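Local coordinates for protein pyruvate kinase (Cryptosporidium parvum, PDB 4DRS) that probably catalyses the last step of glycolysis, the transfer of a phosphate group from phosphoenolpyruvate to ADP to give pyruvate and ATP, at residues Asp81-Ser84 / His85-Thr88; Lys87-Gln90 / Asn91-Ala95. All coordinates share one frame; numbering follows the deposited sequence.

Interaction 1 of 2, residues Asp81-Ser84 / His85-Thr88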
loop_
_atom_site.group_PDB
_atom_site.type_symbol
_atom_site.label_atom_id
_atom_site.label_comp_id
_atom_site.label_asym_id
_atom_site.label_seq_id
_atom_site.Cartn_x
_atom_site.Cartn_y
_atom_site.Cartn_z
ATOM N N ASP A 81 17.098 8.235 52.863
ATOM C CA ASP A 81 17.366 7.097 53.740
ATOM C C ASP A 81 16.093 6.277 53.940
ATOM O O ASP A 81 15.053 6.591 53.354
ATOM C CB ASP A 81 17.928 7.566 55.090
ATOM C CG ASP A 81 16.946 8.422 55.875
ATOM O OD1 ASP A 81 16.559 9.503 55.378
ATOM O OD2 ASP A 81 16.576 8.018 57.000
ATOM N N HIS A 82 16.179 5.238 54.770
ATOM C CA HIS A 82 15.044 4.351 55.029
ATOM C C HIS A 82 13.837 5.086 55.540
ATOM O O HIS A 82 12.708 4.782 55.147
ATOM C CB HIS A 82 15.424 3.231 55.996
ATOM C CG HIS A 82 14.250 2.385 56.436
ATOM N ND1 HIS A 82 13.464 2.725 57.479
ATOM C CD2 HIS A 82 13.729 1.198 55.920
ATOM C CE1 HIS A 82 12.495 1.801 57.630
ATOM N NE2 HIS A 82 12.659 0.866 56.675
ATOM N N GLU A 83 14.063 6.056 56.423
ATOM C CA GLU A 83 12.969 6.799 57.033
ATOM C C GLU A 83 12.317 7.770 56.054
ATOM O O GLU A 83 11.105 7.961 56.087
ATOM C CB GLU A 83 13.430 7.523 58.303
ATOM C CG GLU A 83 12.288 7.917 59.235
ATOM C CD GLU A 83 11.308 6.775 59.488
ATOM O OE1 GLU A 83 10.161 6.849 58.989
ATOM O OE2 GLU A 83 11.685 5.798 60.172
ATOM N N SER A 84 13.128 8.380 55.194
ATOM C CA SER A 84 12.636 9.290 54.163
ATOM C C SER A 84 11.788 8.538 53.131
ATOM O O SER A 84 10.731 9.017 52.720
ATOM C CB SER A 84 13.812 9.999 53.481
ATOM O OG SER A 84 13.373 10.864 52.445
ATOM N N HIS A 85 12.264 7.359 52.728
ATOM C CA HIS A 85 11.583 6.524 51.737
ATOM C C HIS A 85 10.261 6.016 52.242
ATOM O O HIS A 85 9.260 6.058 51.522
ATOM C CB HIS A 85 12.466 5.352 51.310
ATOM C CG HIS A 85 13.750 5.766 50.625
ATOM N ND1 HIS A 85 14.924 5.137 50.844
ATOM C CD2 HIS A 85 14.017 6.789 49.713
ATOM C CE1 HIS A 85 15.889 5.719 50.109
ATOM N NE2 HIS A 85 15.335 6.733 49.422
ATOM N N PHE A 86 10.252 5.548 53.491
ATOM C CA PHE A 86 9.049 5.005 54.121
ATOM C C PHE A 86 7.946 6.057 54.294
ATOM O O PHE A 86 6.778 5.782 54.008
ATOM C CB PHE A 86 9.384 4.335 55.460
ATOM C CG PHE A 86 8.212 3.647 56.102
ATOM C CD1 PHE A 86 7.790 2.398 55.655
ATOM C CD2 PHE A 86 7.525 4.249 57.152
ATOM C CE1 PHE A 86 6.703 1.764 56.240
ATOM C CE2 PHE A 86 6.434 3.621 57.741
ATOM C CZ PHE A 86 6.022 2.376 57.284
ATOM N N LYS A 87 8.321 7.248 54.761
ATOM C CA LYS A 87 7.381 8.363 54.904
ATOM C C LYS A 87 6.766 8.726 53.554
ATOM O O LYS A 87 5.544 8.881 53.443
ATOM C CB LYS A 87 8.066 9.598 55.504
ATOM C CG LYS A 87 8.376 9.508 56.990
ATOM C CD LYS A 87 9.009 10.802 57.497
ATOM C CE LYS A 87 9.458 10.684 58.945
ATOM N NZ LYS A 87 10.125 11.931 59.411
ATOM N N THR A 88 7.624 8.857 52.540
ATOM C CA THR A 88 7.196 9.148 51.174
ATOM C C THR A 88 6.149 8.126 50.703
ATOM O O THR A 88 5.112 8.490 50.148
ATOM C CB THR A 88 8.398 9.161 50.199
ATOM O OG1 THR A 88 9.394 10.078 50.667
ATOM C CG2 THR A 88 7.961 9.581 48.805
#
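The imidazole of His85 lies over the start of helix 82-97, one face turned to the backbone of Asp81. Asp81 N sits 3.9 Å above that face, offset toward the rim, and the carbonyl oxygen of Asp81 is over the same face. His85 ND1 is 2.9 Å from Asp81 O, yet the angle is too poor for a hydrogen bond; that oxygen instead accepts from His85 N. With CG beside the backbone N (chi1 -63°), the ring is directed back toward the start of the helix, where NE2 bonds to His79 O and the ring stacks with Phe77. Phe86 has CG anti to the backbone N (chi1 -175°), which carries its ring away from the N-cap; it meets Tyr228 and has Glu83 OE1 obliquely placed 4.1 Å from Phe86 CD2.

Asp81 is the N-cap: its OD2 accepts from Glu83 N at 3.2 Å, approached from above the carboxylate plane. A short polar side chain suits this place because the first amides of a helix lack partners in a preceding turn. One turn on, Ser84 O accepts from Thr88 N at 3.1 Å. The single hydroxyl proton of Thr88 has two acceptors near OG1, Ser84 O at 2.7 Å and Asn57 OD1, and which one takes it stays open. Glu83 lays OE1 3.8 Å from Lys87 CG, but Lys87 NZ remains 5.1 Å from Glu83 OE1.

Glu83 and Lys87 thus meet through OE1 and CG against the lysine methylenes, and any attraction of their charges is probably weak, whereas the capping carboxylate should interact favourably with the helix dipole and His85 ties the new helix to the preceding loop.

Interaction 2 of 2, residues Lys87-Gln90 / Asn91-Ala95. With ACT (acetate ion), chain I.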
loop_
_atom_site.group_PDB
_atom_site.type_symbol
_atom_site.label_atom_id
_atom_site.label_comp_id
_atom_site.label_asym_id
_atom_site.label_seq_id
_atom_site.Cartn_x
_atom_site.Cartn_y
_atom_site.Cartn_z
ATOM N N LYS A 87 8.321 7.248 54.761
ATOM C CA LYS A 87 7.381 8.363 54.904
ATOM C C LYS A 87 6.766 8.726 53.554
ATOM O O LYS A 87 5.544 8.881 53.443
ATOM C CB LYS A 87 8.066 9.598 55.504
ATOM C CG LYS A 87 8.376 9.508 56.990
ATOM C CD LYS A 87 9.009 10.802 57.497
ATOM C CE LYS A 87 9.458 10.684 58.945
ATOM N NZ LYS A 87 10.125 11.931 59.411
ATOM N N THR A 88 7.624 8.857 52.540
ATOM C CA THR A 88 7.196 9.148 51.174
ATOM C C THR A 88 6.149 8.126 50.703
ATOM O O THR A 88 5.112 8.490 50.148
ATOM C CB THR A 88 8.398 9.161 50.199
ATOM O OG1 THR A 88 9.394 10.078 50.667
ATOM C CG2 THR A 88 7.961 9.581 48.805
ATOM N N LEU A 89 6.435 6.851 50.946
ATOM C CA LEU A 89 5.540 5.766 50.580
ATOM C C LEU A 89 4.167 5.903 51.240
ATOM O O LEU A 89 3.139 5.716 50.586
ATOM C CB LEU A 89 6.174 4.419 50.939
ATOM C CG LEU A 89 5.367 3.144 50.676
ATOM C CD1 LEU A 89 5.020 2.992 49.204
ATOM C CD2 LEU A 89 6.153 1.941 51.164
ATOM N N GLN A 90 4.157 6.223 52.532
ATOM C CA GLN A 90 2.917 6.424 53.280
ATOM C C GLN A 90 2.120 7.589 52.708
ATOM O O GLN A 90 0.897 7.513 52.568
ATOM C CB GLN A 90 3.221 6.701 54.747
ATOM C CG GLN A 90 3.705 5.496 55.531
ATOM C CD GLN A 90 3.937 5.830 56.990
ATOM O OE1 GLN A 90 4.662 6.773 57.322
ATOM N NE2 GLN A 90 3.326 5.051 57.873
ATOM N N ASN A 91 2.834 8.659 52.382
ATOM C CA ASN A 91 2.244 9.841 51.786
ATOM C C ASN A 91 1.633 9.568 50.414
ATOM O O ASN A 91 0.528 10.035 50.136
ATOM C CB ASN A 91 3.274 10.967 51.725
ATOM C CG ASN A 91 3.589 11.541 53.098
ATOM O OD1 ASN A 91 3.012 11.127 54.106
ATOM N ND2 ASN A 91 4.509 12.499 53.142
ATOM N N ILE A 92 2.341 8.804 49.576
ATOM C CA ILE A 92 1.824 8.406 48.260
ATOM C C ILE A 92 0.502 7.653 48.414
ATOM O O ILE A 92 -0.484 7.975 47.749
ATOM C CB ILE A 92 2.839 7.550 47.455
ATOM C CG1 ILE A 92 4.081 8.375 47.090
ATOM C CG2 ILE A 92 2.193 6.998 46.185
ATOM C CD1 ILE A 92 5.287 7.548 46.688
ATOM N N ARG A 93 0.489 6.672 49.314
ATOM C CA ARG A 93 -0.694 5.844 49.549
ATOM C C ARG A 93 -1.863 6.602 50.179
ATOM O O ARG A 93 -3.018 6.364 49.823
ATOM C CB ARG A 93 -0.332 4.584 50.344
ATOM C CG ARG A 93 0.323 3.537 49.452
ATOM C CD ARG A 93 0.852 2.331 50.203
ATOM N NE ARG A 93 1.435 1.385 49.256
ATOM C CZ ARG A 93 2.243 0.378 49.574
ATOM N NH1 ARG A 93 2.597 0.156 50.833
ATOM N NH2 ARG A 93 2.701 -0.414 48.621
ATOM N N GLU A 94 -1.558 7.518 51.095
ATOM C CA GLU A 94 -2.575 8.384 51.684
ATOM C C GLU A 94 -3.172 9.297 50.610
ATOM O O GLU A 94 -4.394 9.457 50.531
ATOM C CB GLU A 94 -1.989 9.210 52.838
ATOM C CG GLU A 94 -3.008 10.093 53.550
ATOM C CD GLU A 94 -2.447 10.811 54.772
ATOM O OE1 GLU A 94 -1.401 10.377 55.315
ATOM O OE2 GLU A 94 -3.063 11.816 55.195
ATOM N N ALA A 95 -2.304 9.872 49.778
ATOM C CA ALA A 95 -2.736 10.719 48.674
ATOM C C ALA A 95 -3.593 9.942 47.680
ATOM O O ALA A 95 -4.577 10.474 47.161
ATOM C CB ALA A 95 -1.541 11.343 47.975
HETATM C C ACT I . 2.697 0.106 54.295
HETATM O O ACT I . 2.810 1.219 53.730
HETATM O OXT ACT I . 3.049 -0.963 53.745
HETATM C CH3 ACT I . 2.116 0.047 55.678
#
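Leu89 CD1 sits squarely over the centre of the Arg93 guanidinium, 3.8 Å from CZ, so a hydrocarbon branch covers one face of a charged group while an acetate ion, probably from the crystallisation liquor, lies at its edge. Arg93 NH1 donates to acetate O at 3.1 Å, a rather bent bond (137°), and NH2 bonds to Tyr228 O. The two side chains run alongside each other in the same direction: Leu89 has CG opposite its backbone N (chi1 178°), whereas Arg93 CG is beside its own (chi1 -78°), which brings the chain, extended from CG to NE, back along Leu89. Arginine suits the place because its flat faces accept nonpolar packing while its N-H groups remain available to acceptors at the edge.

Asn91 turns its amide back over the preceding turn, CG 3.3 Å from Lys87 O, and its ND2 donates to Asn57 O. On the buried side Ile92 CG1 is 3.2 Å from Thr88 O, and Ile92 CD1 meets Thr88 CG2 at 4.0 Å; such nonpolar branches suit a face packed on the barrel strands.

Around the helix, Ile92 packs on Ala73 and Leu75 of strand 72-76 and, with Leu89 and Arg93, on Ile106 of strand 105-109, while Asn91, Glu94 and Ala95 touch helix 59-68.

In the fold
Interactions 1 and 2 are successive portions of one helix, 82-97, sharing Lys87 and Thr88, with centres about 10 Å apart. The helix connects strands 72-76 and 105-109 of the eight-stranded TIM barrel in a beta-alpha-beta unit. Interaction 1 lies at its N-terminal end, nearer the nucleotide site: the side chain of His85 is about 6 Å from that of His79 and 7 Å from that of Asn76, both ADP-binding residues, though no ADP is bound to this chain here. In interaction 2, Ile92 is about 8 Å from Arg74, another ADP-binding residue, side chain to side chain. Tyr228 touches His82, Phe86, Leu89 and Arg93, and the acetate held by Arg93 lies about 5 Å from the Phe86 side chain.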